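Local structure of GTPase-activating protein skywalker (Drosophila melanogaster, 5HJQ) at residues Gln115-Leu120 / His206-Glu211; Asp132-Glu137 / Glu212-Leu217; Tyr198-Ile203 / Asp292-Glu297. The protein acts as a GTPase-activating protein for Rab35 in synaptic vesicle protein recycling, its phosphoinositide-binding TBC domain being the part described here. All blocks are in the same frame, centred on the assembly; numbering follows the deposited sequence.

All three contacts lie within the Rab-GAP TBC domain and join sequence-distant parts of the chain: helix to helix in interactions 2 and 3, helix 113-122 to the loop before helix 210-221 in interaction 1. Their first segments follow one another on helices 113-122, 134-143 and 197-204, each pairing with a later partner, so the connections interleave. Interactions 1 and 2, centres about 11 Å apart, share helix 210-221 and are linked by a Glu210-Tyr135 hydrogen bond. Interaction 3, centred about 10 Å from interaction 1 and about 16 Å from interaction 2, is nearest the centre of the chain. Trp117 hydrogen-bonds to Asp292 there, and helix 284-297 ends at Glu297 of the inositol trisphosphate pocket.

Interaction 1 of 3, residues Gln115-Leu120 / His206-Glu211; sequences QLWPML and HFMSEE
The six-membered ring of Trp117 meets the ring of Phe207 obliquely, the centroids 4.9 Å apart and the planes inclined at 74°. CZ3 of Trp117 comes within 3.3 Å of CD2 of Phe207, and the neighbouring CH2 lies next to CE2, so two adjacent carbons of each ring carry the contact. On one face of the Phe207 ring sits CB of the preceding His206, displaced toward the rim. The Trp117 ring receives the methyl of Met208 at its edge, close to the ring plane. That methyl is the second point of contact: CE of Met208 lies 3.8 Å from CB of Trp117 and also 3.8 Å from CD of Pro118, so that it touches both residues. The end of the Met208 chain points at the CG-CD side of the proline ring, and a bend at the last torsion of the methionine (chi3 69°) turns CE into this position. The contact itself is wholly apolar; the polar end of the indole is engaged outside it, where NE1 of Trp117 hydrogen-bonds to OD1 of Asp292. Phe295 also meets the indole edge-to-face, and together these fix the tryptophan against helix 284-297. Phe207 touches Val288 of that same helix. Helix 113-122 is thereby packed on the loop that leaves helix 197-204 and leads, through Ser209 at the N-cap, into helix 210-221, while its Met119 rests on helix 82-91.

Interaction 2 of 3, residues Asp132-Glu137 / Glu212-Leu217; sequences DGFYWE and EAYICL
Two helices of the all-helical TBC domain meet here through aromatic side chains: the first turn of helix 134-143, with Gly133 at its N-cap position, lies against helix 210-221. Tyr135 and Tyr214 make most of the contact. Their rings are inclined at 33° with centroids 4.9 Å apart, an oblique pairing in which CD1 of Tyr135 sits over one face of the Tyr214 ring, near its rim and 3.4 Å from CG. The backbones are correspondingly close, with CA of Tyr135 7.4 Å from CA of Tyr214. In return, CB of Tyr214 makes an off-centre CH-pi contact with the Tyr135 ring, 4.2 Å from its centroid. Both tyrosines carry CG opposite the backbone N (chi1 179° in Tyr135 and 164° in Tyr214), which extends each ring from its own helix toward the other.

In the TBC fold this pair is backed by helix 171-187, whose Ile180 touches Tyr135 and whose Leu184 touches Tyr214, making a junction of three helices. The hydroxyl of Tyr135 hydrogen-bonds to OE2 of Glu210, a carboxylate that also forms a salt bridge with Arg179 of helix 171-187. Phe134 adds a smaller contact: OH of Tyr214 lies in the plane of its ring, at the edge, 3.9 Å from CD2 of Phe134. An alanine in place of Tyr214 would keep the CB near Tyr135 but would probably leave a gap next to CD1 of Tyr135 and deprive the Phe134 edge of its neighbour. Ala213 and Cys216 of the same helix pack on Leu204 of helix 197-204.

Interaction 3 of 3, residues Tyr198-Ile203 / Asp292-Glu297; sequences YPITSI and DCYFHE
Apolar contacts made by Ile200 account for the meeting of helices 197-204 and 284-297. Its CD1 methyl approaches the outer end of Tyr294, 3.6 Å from OH and 4.0 Å from CE2 of that tyrosine, the two side chains meeting from their opposing helices. The other branch, CG2 of Ile200, stands at the edge of the Phe295 ring, close to its plane and 4.3 Å from CE1. With CG1 beside the backbone N (chi1 -68°) and CG2 opposite it, the isoleucine offers one methyl to each aromatic residue. The helix backbones stay well apart, CA of Ile200 lying 10.5 Å from CA of Phe295, and side chains bridge the interval.

Polar interactions belong to the surroundings. The buried hydroxyl of Tyr294 hydrogen-bonds to the carbonyl O of Phe228, while Glu297, ending the same helix, touches the inositol trisphosphate and forms a salt bridge with Arg102 of its pocket.

Because Ile200 offers only methyl groups, the contact depends on van der Waals packing and the burial of apolar surface, with no polar bond to fix its geometry; the bond to Phe228 satisfies the Tyr294 hydroxyl and probably helps hold the end of the ring in place.

Interaction 1 of 3, residues Gln115-Leu120 / His206-Glu211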
loop_
_atom_site.group_PDB
_atom_site.type_symbol
_atom_site.label_atom_id
_atom_site.label_comp_id
_atom_site.label_asym_id
_atom_site.label_seq_id
_atom_site.Cartn_x
_atom_site.Cartn_y
_atom_site.Cartn_z
ATOM N N GLN A 115 -17.280 7.132 -0.833
ATOM C CA GLN A 115 -17.174 8.540 -1.190
ATOM C C GLN A 115 -15.820 9.149 -0.823
ATOM O O GLN A 115 -15.285 9.967 -1.569
ATOM C CB GLN A 115 -18.294 9.341 -0.520
ATOM C CG GLN A 115 -19.668 9.152 -1.151
ATOM C CD GLN A 115 -20.723 10.034 -0.514
ATOM O OE1 GLN A 115 -21.066 11.092 -1.045
ATOM N NE2 GLN A 115 -21.245 9.602 0.629
ATOM N N LEU A 116 -15.277 8.763 0.330
ATOM C CA LEU A 116 -14.039 9.360 0.831
ATOM C C LEU A 116 -12.847 9.090 -0.084
ATOM O O LEU A 116 -12.111 10.009 -0.442
ATOM C CB LEU A 116 -13.730 8.849 2.242
ATOM C CG LEU A 116 -12.444 9.354 2.903
ATOM C CD1 LEU A 116 -12.363 10.873 2.859
ATOM C CD2 LEU A 116 -12.354 8.854 4.340
ATOM N N TRP A 117 -12.666 7.831 -0.466
ATOM C CA TRP A 117 -11.489 7.437 -1.242
ATOM C C TRP A 117 -11.433 7.995 -2.672
ATOM O O TRP A 117 -10.363 8.423 -3.109
ATOM C CB TRP A 117 -11.371 5.912 -1.280
ATOM C CG TRP A 117 -10.817 5.332 -0.016
ATOM C CD1 TRP A 117 -10.555 5.996 1.145
ATOM C CD2 TRP A 117 -10.438 3.970 0.205
ATOM N NE1 TRP A 117 -10.040 5.129 2.081
ATOM C CE2 TRP A 117 -9.959 3.879 1.527
ATOM C CE3 TRP A 117 -10.463 2.818 -0.585
ATOM C CZ2 TRP A 117 -9.512 2.681 2.078
ATOM C CZ3 TRP A 117 -10.011 1.632 -0.038
ATOM C CH2 TRP A 117 -9.545 1.571 1.282
ATOM N N PRO A 118 -12.562 7.988 -3.414
ATOM C CA PRO A 118 -12.460 8.582 -4.756
ATOM C C PRO A 118 -12.085 10.062 -4.736
ATOM O O PRO A 118 -11.468 10.555 -5.682
ATOM C CB PRO A 118 -13.865 8.393 -5.329
ATOM C CG PRO A 118 -14.386 7.200 -4.629
ATOM C CD PRO A 118 -13.851 7.295 -3.230
ATOM N N MET A 119 -12.447 10.757 -3.664
ATOM C CA MET A 119 -12.105 12.164 -3.521
ATOM C C MET A 119 -10.625 12.358 -3.185
ATOM O O MET A 119 -9.948 13.196 -3.786
ATOM C CB MET A 119 -12.968 12.814 -2.443
ATOM C CG MET A 119 -12.635 14.272 -2.202
ATOM S SD MET A 119 -13.688 15.041 -0.957
ATOM C CE MET A 119 -13.267 14.082 0.497
ATOM N N LEU A 120 -10.136 11.591 -2.213
ATOM C CA LEU A 120 -8.733 11.674 -1.802
ATOM C C LEU A 120 -7.789 11.427 -2.975
ATOM O O LEU A 120 -6.837 12.176 -3.181
ATOM C CB LEU A 120 -8.433 10.679 -0.677
ATOM C CG LEU A 120 -9.166 10.880 0.652
ATOM C CD1 LEU A 120 -8.773 9.797 1.645
ATOM C CD2 LEU A 120 -8.877 12.260 1.216
ATOM N N HIS A 206 -12.968 -2.934 -3.186
ATOM C CA HIS A 206 -13.736 -3.398 -2.036
ATOM C C HIS A 206 -14.754 -2.361 -1.562
ATOM O O HIS A 206 -15.590 -2.659 -0.712
ATOM C CB HIS A 206 -12.802 -3.761 -0.875
ATOM C CG HIS A 206 -12.134 -5.094 -1.024
ATOM N ND1 HIS A 206 -11.121 -5.324 -1.929
ATOM C CD2 HIS A 206 -12.337 -6.267 -0.381
ATOM C CE1 HIS A 206 -10.729 -6.581 -1.838
ATOM N NE2 HIS A 206 -11.451 -7.176 -0.905
ATOM N N PHE A 207 -14.687 -1.150 -2.106
ATOM C CA PHE A 207 -15.499 -0.054 -1.589
ATOM C C PHE A 207 -16.130 0.819 -2.671
ATOM O O PHE A 207 -16.987 1.650 -2.375
ATOM C CB PHE A 207 -14.655 0.822 -0.665
ATOM C CG PHE A 207 -14.025 0.069 0.467
ATOM C CD1 PHE A 207 -14.766 -0.277 1.583
ATOM C CD2 PHE A 207 -12.690 -0.294 0.415
ATOM C CE1 PHE A 207 -14.188 -0.977 2.626
ATOM C CE2 PHE A 207 -12.105 -0.994 1.452
ATOM C CZ PHE A 207 -12.852 -1.332 2.561
ATOM N N MET A 208 -15.705 0.647 -3.917
ATOM C CA MET A 208 -16.256 1.447 -5.009
ATOM C C MET A 208 -16.458 0.619 -6.277
ATOM O O MET A 208 -16.196 -0.585 -6.299
ATOM C CB MET A 208 -15.347 2.642 -5.302
ATOM C CG MET A 208 -14.004 2.261 -5.916
ATOM S SD MET A 208 -12.866 3.657 -5.988
ATOM C CE MET A 208 -12.535 3.903 -4.245
ATOM N N SER A 209 -16.936 1.270 -7.332
ATOM C CA SER A 209 -17.184 0.587 -8.595
ATOM C C SER A 209 -15.900 0.427 -9.397
ATOM O O SER A 209 -14.870 1.014 -9.062
ATOM C CB SER A 209 -18.222 1.346 -9.422
ATOM O OG SER A 209 -17.736 2.623 -9.794
ATOM N N GLU A 210 -15.976 -0.368 -10.459
ATOM C CA GLU A 210 -14.842 -0.621 -11.336
ATOM C C GLU A 210 -14.281 0.659 -11.942
ATOM O O GLU A 210 -13.067 0.868 -11.956
ATOM C CB GLU A 210 -15.249 -1.584 -12.452
ATOM C CG GLU A 210 -14.292 -1.622 -13.629
ATOM C CD GLU A 210 -14.542 -2.807 -14.542
ATOM O OE1 GLU A 210 -15.464 -3.597 -14.246
ATOM O OE2 GLU A 210 -13.818 -2.947 -15.551
ATOM N N GLU A 211 -15.170 1.511 -12.441
ATOM C CA GLU A 211 -14.755 2.752 -13.082
ATOM C C GLU A 211 -14.160 3.735 -12.078
ATOM O O GLU A 211 -13.198 4.434 -12.387
ATOM C CB GLU A 211 -15.925 3.408 -13.818
ATOM C CG GLU A 211 -15.530 4.685 -14.539
ATOM C CD GLU A 211 -16.654 5.264 -15.368
ATOM O OE1 GLU A 211 -17.820 4.871 -15.148
ATOM O OE2 GLU A 211 -16.370 6.117 -16.238
#

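Interaction 2 of 3, residues Asp132-Glu137 / Glu212-Leu217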
loop_
_atom_site.group_PDB
_atom_site.type_symbol
_atom_site.label_atom_id
_atom_site.label_comp_id
_atom_site.label_asym_id
_atom_site.label_seq_id
_atom_site.Cartn_x
_atom_site.Cartn_y
_atom_site.Cartn_z
ATOM N N ASP A 132 -15.669 11.632 -18.923
ATOM C CA ASP A 132 -16.725 11.111 -18.059
ATOM C C ASP A 132 -16.929 9.611 -18.255
ATOM O O ASP A 132 -17.252 8.893 -17.309
ATOM N N GLY A 133 -16.730 9.139 -19.481
ATOM C CA GLY A 133 -16.850 7.724 -19.780
ATOM C C GLY A 133 -15.581 7.171 -20.399
ATOM O O GLY A 133 -15.597 6.116 -21.037
ATOM N N PHE A 134 -14.480 7.890 -20.191
ATOM C CA PHE A 134 -13.186 7.572 -20.795
ATOM C C PHE A 134 -12.753 6.127 -20.568
ATOM O O PHE A 134 -12.193 5.496 -21.465
ATOM C CB PHE A 134 -12.114 8.522 -20.255
ATOM C CG PHE A 134 -10.798 8.417 -20.962
ATOM C CD1 PHE A 134 -10.659 8.870 -22.263
ATOM C CD2 PHE A 134 -9.693 7.876 -20.325
ATOM C CE1 PHE A 134 -9.446 8.777 -22.919
ATOM C CE2 PHE A 134 -8.476 7.782 -20.974
ATOM C CZ PHE A 134 -8.352 8.233 -22.273
ATOM N N TYR A 135 -13.020 5.609 -19.373
ATOM C CA TYR A 135 -12.652 4.239 -19.031
ATOM C C TYR A 135 -13.217 3.219 -20.012
ATOM O O TYR A 135 -12.487 2.394 -20.555
ATOM C CB TYR A 135 -13.122 3.890 -17.618
ATOM C CG TYR A 135 -12.789 2.471 -17.216
ATOM C CD1 TYR A 135 -11.469 2.043 -17.154
ATOM C CD2 TYR A 135 -13.790 1.556 -16.912
ATOM C CE1 TYR A 135 -11.151 0.745 -16.794
ATOM C CE2 TYR A 135 -13.480 0.253 -16.547
ATOM C CZ TYR A 135 -12.155 -0.144 -16.491
ATOM O OH TYR A 135 -11.828 -1.434 -16.134
ATOM N N TRP A 136 -14.523 3.287 -20.240
ATOM C CA TRP A 136 -15.204 2.299 -21.066
ATOM C C TRP A 136 -14.794 2.385 -22.530
ATOM O O TRP A 136 -14.839 1.390 -23.253
ATOM C CB TRP A 136 -16.715 2.452 -20.911
ATOM C CG TRP A 136 -17.123 2.224 -19.499
ATOM C CD1 TRP A 136 -17.578 3.154 -18.611
ATOM C CD2 TRP A 136 -17.062 0.983 -18.787
ATOM N NE1 TRP A 136 -17.825 2.563 -17.394
ATOM C CE2 TRP A 136 -17.516 1.232 -17.478
ATOM C CE3 TRP A 136 -16.678 -0.315 -19.136
ATOM C CZ2 TRP A 136 -17.596 0.227 -16.517
ATOM C CZ3 TRP A 136 -16.759 -1.310 -18.181
ATOM C CH2 TRP A 136 -17.217 -1.034 -16.887
ATOM N N GLU A 137 -14.380 3.571 -22.962
ATOM C CA GLU A 137 -13.769 3.714 -24.275
ATOM C C GLU A 137 -12.513 2.853 -24.349
ATOM O O GLU A 137 -12.323 2.088 -25.295
ATOM C CB GLU A 137 -13.429 5.173 -24.563
ATOM C CG GLU A 137 -12.859 5.399 -25.951
ATOM C CD GLU A 137 -13.816 4.963 -27.045
ATOM O OE1 GLU A 137 -15.021 5.294 -26.951
ATOM O OE2 GLU A 137 -13.365 4.280 -27.990
ATOM N N GLU A 212 -14.735 3.792 -10.881
ATOM C CA GLU A 212 -14.216 4.672 -9.841
ATOM C C GLU A 212 -12.824 4.232 -9.386
ATOM O O GLU A 212 -11.943 5.065 -9.168
ATOM C CB GLU A 212 -15.169 4.719 -8.649
ATOM C CG GLU A 212 -16.279 5.736 -8.805
ATOM C CD GLU A 212 -17.325 5.639 -7.710
ATOM O OE1 GLU A 212 -17.797 4.514 -7.438
ATOM O OE2 GLU A 212 -17.672 6.687 -7.119
ATOM N N ALA A 213 -12.640 2.923 -9.244
ATOM C CA ALA A 213 -11.339 2.357 -8.902
ATOM C C ALA A 213 -10.298 2.780 -9.924
ATOM O O ALA A 213 -9.202 3.200 -9.562
ATOM C CB ALA A 213 -11.420 0.842 -8.819
ATOM N N TYR A 214 -10.657 2.683 -11.201
ATOM C CA TYR A 214 -9.765 3.103 -12.274
ATOM C C TYR A 214 -9.346 4.558 -12.129
ATOM O O TYR A 214 -8.159 4.882 -12.199
ATOM C CB TYR A 214 -10.417 2.912 -13.642
ATOM C CG TYR A 214 -9.699 3.684 -14.725
ATOM C CD1 TYR A 214 -8.507 3.214 -15.259
ATOM C CD2 TYR A 214 -10.198 4.893 -15.201
ATOM C CE1 TYR A 214 -7.835 3.912 -16.239
ATOM C CE2 TYR A 214 -9.529 5.603 -16.184
ATOM C CZ TYR A 214 -8.344 5.105 -16.695
ATOM O OH TYR A 214 -7.664 5.791 -17.674
ATOM N N ILE A 215 -10.332 5.432 -11.940
ATOM C CA ILE A 215 -10.085 6.867 -11.862
ATOM C C ILE A 215 -9.201 7.215 -10.659
ATOM O O ILE A 215 -8.379 8.133 -10.722
ATOM C CB ILE A 215 -11.407 7.658 -11.791
ATOM C CG1 ILE A 215 -12.246 7.409 -13.047
ATOM C CG2 ILE A 215 -11.136 9.141 -11.644
ATOM C CD1 ILE A 215 -13.619 8.086 -13.021
ATOM N N CYS A 216 -9.357 6.471 -9.568
ATOM C CA CYS A 216 -8.439 6.595 -8.437
ATOM C C CYS A 216 -7.013 6.250 -8.847
ATOM O O CYS A 216 -6.078 7.009 -8.589
ATOM C CB CYS A 216 -8.870 5.695 -7.280
ATOM S SG CYS A 216 -10.265 6.314 -6.346
ATOM N N LEU A 217 -6.861 5.098 -9.491
ATOM C CA LEU A 217 -5.555 4.596 -9.907
ATOM C C LEU A 217 -4.843 5.535 -10.872
ATOM O O LEU A 217 -3.661 5.831 -10.696
ATOM C CB LEU A 217 -5.704 3.216 -10.544
ATOM C CG LEU A 217 -6.015 2.098 -9.551
ATOM C CD1 LEU A 217 -6.815 0.981 -10.197
ATOM C CD2 LEU A 217 -4.724 1.563 -8.947
#

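Interaction 3 of 3, residues Tyr198-Ile203 / Asp292-Glu297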
loop_
_atom_site.group_PDB
_atom_site.type_symbol
_atom_site.label_atom_id
_atom_site.label_comp_id
_atom_site.label_asym_id
_atom_site.label_seq_id
_atom_site.Cartn_x
_atom_site.Cartn_y
_atom_site.Cartn_z
ATOM N N TYR A 198 -1.519 -3.820 -8.786
ATOM C CA TYR A 198 -2.623 -4.774 -8.703
ATOM C C TYR A 198 -3.206 -4.912 -7.283
ATOM O O TYR A 198 -4.426 -4.844 -7.129
ATOM C CB TYR A 198 -2.185 -6.146 -9.232
ATOM C CG TYR A 198 -3.328 -7.094 -9.530
ATOM C CD1 TYR A 198 -3.993 -7.759 -8.506
ATOM C CD2 TYR A 198 -3.735 -7.334 -10.834
ATOM C CE1 TYR A 198 -5.034 -8.628 -8.774
ATOM C CE2 TYR A 198 -4.776 -8.198 -11.109
ATOM C CZ TYR A 198 -5.417 -8.844 -10.076
ATOM O OH TYR A 198 -6.449 -9.707 -10.348
ATOM N N PRO A 199 -2.356 -5.117 -6.250
ATOM C CA PRO A 199 -2.928 -5.223 -4.898
ATOM C C PRO A 199 -3.761 -4.010 -4.483
ATOM O O PRO A 199 -4.769 -4.168 -3.793
ATOM C CB PRO A 199 -1.688 -5.350 -4.008
ATOM C CG PRO A 199 -0.686 -6.004 -4.877
ATOM C CD PRO A 199 -0.909 -5.413 -6.237
ATOM N N ILE A 200 -3.351 -2.821 -4.911
ATOM C CA ILE A 200 -4.082 -1.599 -4.597
ATOM C C ILE A 200 -5.426 -1.571 -5.329
ATOM O O ILE A 200 -6.456 -1.213 -4.749
ATOM C CB ILE A 200 -3.261 -0.346 -4.961
ATOM C CG1 ILE A 200 -2.043 -0.215 -4.042
ATOM C CG2 ILE A 200 -4.117 0.907 -4.860
ATOM C CD1 ILE A 200 -1.220 1.032 -4.305
ATOM N N THR A 201 -5.403 -1.958 -6.601
ATOM C CA THR A 201 -6.609 -2.044 -7.417
ATOM C C THR A 201 -7.655 -2.918 -6.739
ATOM O O THR A 201 -8.836 -2.577 -6.706
ATOM C CB THR A 201 -6.302 -2.612 -8.814
ATOM O OG1 THR A 201 -5.367 -1.758 -9.482
ATOM C CG2 THR A 201 -7.574 -2.719 -9.648
ATOM N N SER A 202 -7.206 -4.041 -6.188
ATOM C CA SER A 202 -8.083 -4.945 -5.457
ATOM C C SER A 202 -8.686 -4.281 -4.222
ATOM O O SER A 202 -9.852 -4.493 -3.907
ATOM C CB SER A 202 -7.325 -6.210 -5.047
ATOM O OG SER A 202 -7.025 -7.015 -6.174
ATOM N N ILE A 203 -7.882 -3.485 -3.524
ATOM C CA ILE A 203 -8.332 -2.805 -2.313
ATOM C C ILE A 203 -9.406 -1.767 -2.625
ATOM O O ILE A 203 -10.434 -1.698 -1.949
ATOM C CB ILE A 203 -7.157 -2.120 -1.587
ATOM C CG1 ILE A 203 -6.146 -3.162 -1.102
ATOM C CG2 ILE A 203 -7.657 -1.301 -0.413
ATOM C CD1 ILE A 203 -4.988 -2.572 -0.324
ATOM N N ASP A 292 -6.439 4.684 3.987
ATOM C CA ASP A 292 -7.096 5.957 4.295
ATOM C C ASP A 292 -6.118 7.125 4.288
ATOM O O ASP A 292 -6.364 8.152 3.653
ATOM C CB ASP A 292 -7.796 5.896 5.658
ATOM C CG ASP A 292 -9.052 5.048 5.637
ATOM O OD1 ASP A 292 -9.630 4.858 4.544
ATOM O OD2 ASP A 292 -9.465 4.576 6.719
ATOM N N CYS A 293 -5.010 6.964 5.003
ATOM C CA CYS A 293 -4.002 8.012 5.092
ATOM C C CYS A 293 -3.124 8.051 3.846
ATOM O O CYS A 293 -2.746 9.125 3.374
ATOM C CB CYS A 293 -3.142 7.811 6.340
ATOM S SG CYS A 293 -4.091 7.798 7.885
ATOM N N TYR A 294 -2.821 6.869 3.316
ATOM C CA TYR A 294 -1.968 6.724 2.139
ATOM C C TYR A 294 -2.510 7.469 0.922
ATOM O O TYR A 294 -1.754 8.136 0.212
ATOM C CB TYR A 294 -1.793 5.238 1.811
ATOM C CG TYR A 294 -1.207 4.936 0.447
ATOM C CD1 TYR A 294 0.157 5.061 0.211
ATOM C CD2 TYR A 294 -2.017 4.501 -0.598
ATOM C CE1 TYR A 294 0.696 4.779 -1.026
ATOM C CE2 TYR A 294 -1.484 4.217 -1.844
ATOM C CZ TYR A 294 -0.119 4.353 -2.045
ATOM O OH TYR A 294 0.441 4.077 -3.272
ATOM N N PHE A 295 -3.819 7.367 0.693
ATOM C CA PHE A 295 -4.454 8.020 -0.452
ATOM C C PHE A 295 -4.448 9.542 -0.319
ATOM O O PHE A 295 -4.812 10.256 -1.255
ATOM C CB PHE A 295 -5.897 7.531 -0.629
ATOM C CG PHE A 295 -6.004 6.109 -1.098
ATOM C CD1 PHE A 295 -5.073 5.587 -1.978
ATOM C CD2 PHE A 295 -7.031 5.291 -0.654
ATOM C CE1 PHE A 295 -5.164 4.279 -2.413
ATOM C CE2 PHE A 295 -7.126 3.978 -1.084
ATOM C CZ PHE A 295 -6.187 3.472 -1.962
ATOM N N HIS A 296 -4.036 10.033 0.846
ATOM C CA HIS A 296 -3.986 11.467 1.103
ATOM C C HIS A 296 -2.546 11.973 1.168
ATOM O O HIS A 296 -2.214 13.007 0.588
ATOM C CB HIS A 296 -4.716 11.793 2.407
ATOM C CG HIS A 296 -4.843 13.261 2.684
ATOM N ND1 HIS A 296 -5.417 14.139 1.792
ATOM C CD2 HIS A 296 -4.476 13.998 3.757
ATOM C CE1 HIS A 296 -5.390 15.360 2.300
ATOM N NE2 HIS A 296 -4.824 15.300 3.493
ATOM N N GLU A 297 -1.696 11.233 1.875
ATOM C CA GLU A 297 -0.319 11.654 2.114
ATOM C C GLU A 297 0.651 11.096 1.081
ATOM O O GLU A 297 1.540 11.804 0.611
ATOM C CB GLU A 297 0.126 11.231 3.514
ATOM C CG GLU A 297 -0.819 11.657 4.622
ATOM C CD GLU A 297 -0.247 11.399 6.001
ATOM O OE1 GLU A 297 0.925 11.773 6.238
ATOM O OE2 GLU A 297 -0.967 10.822 6.846
#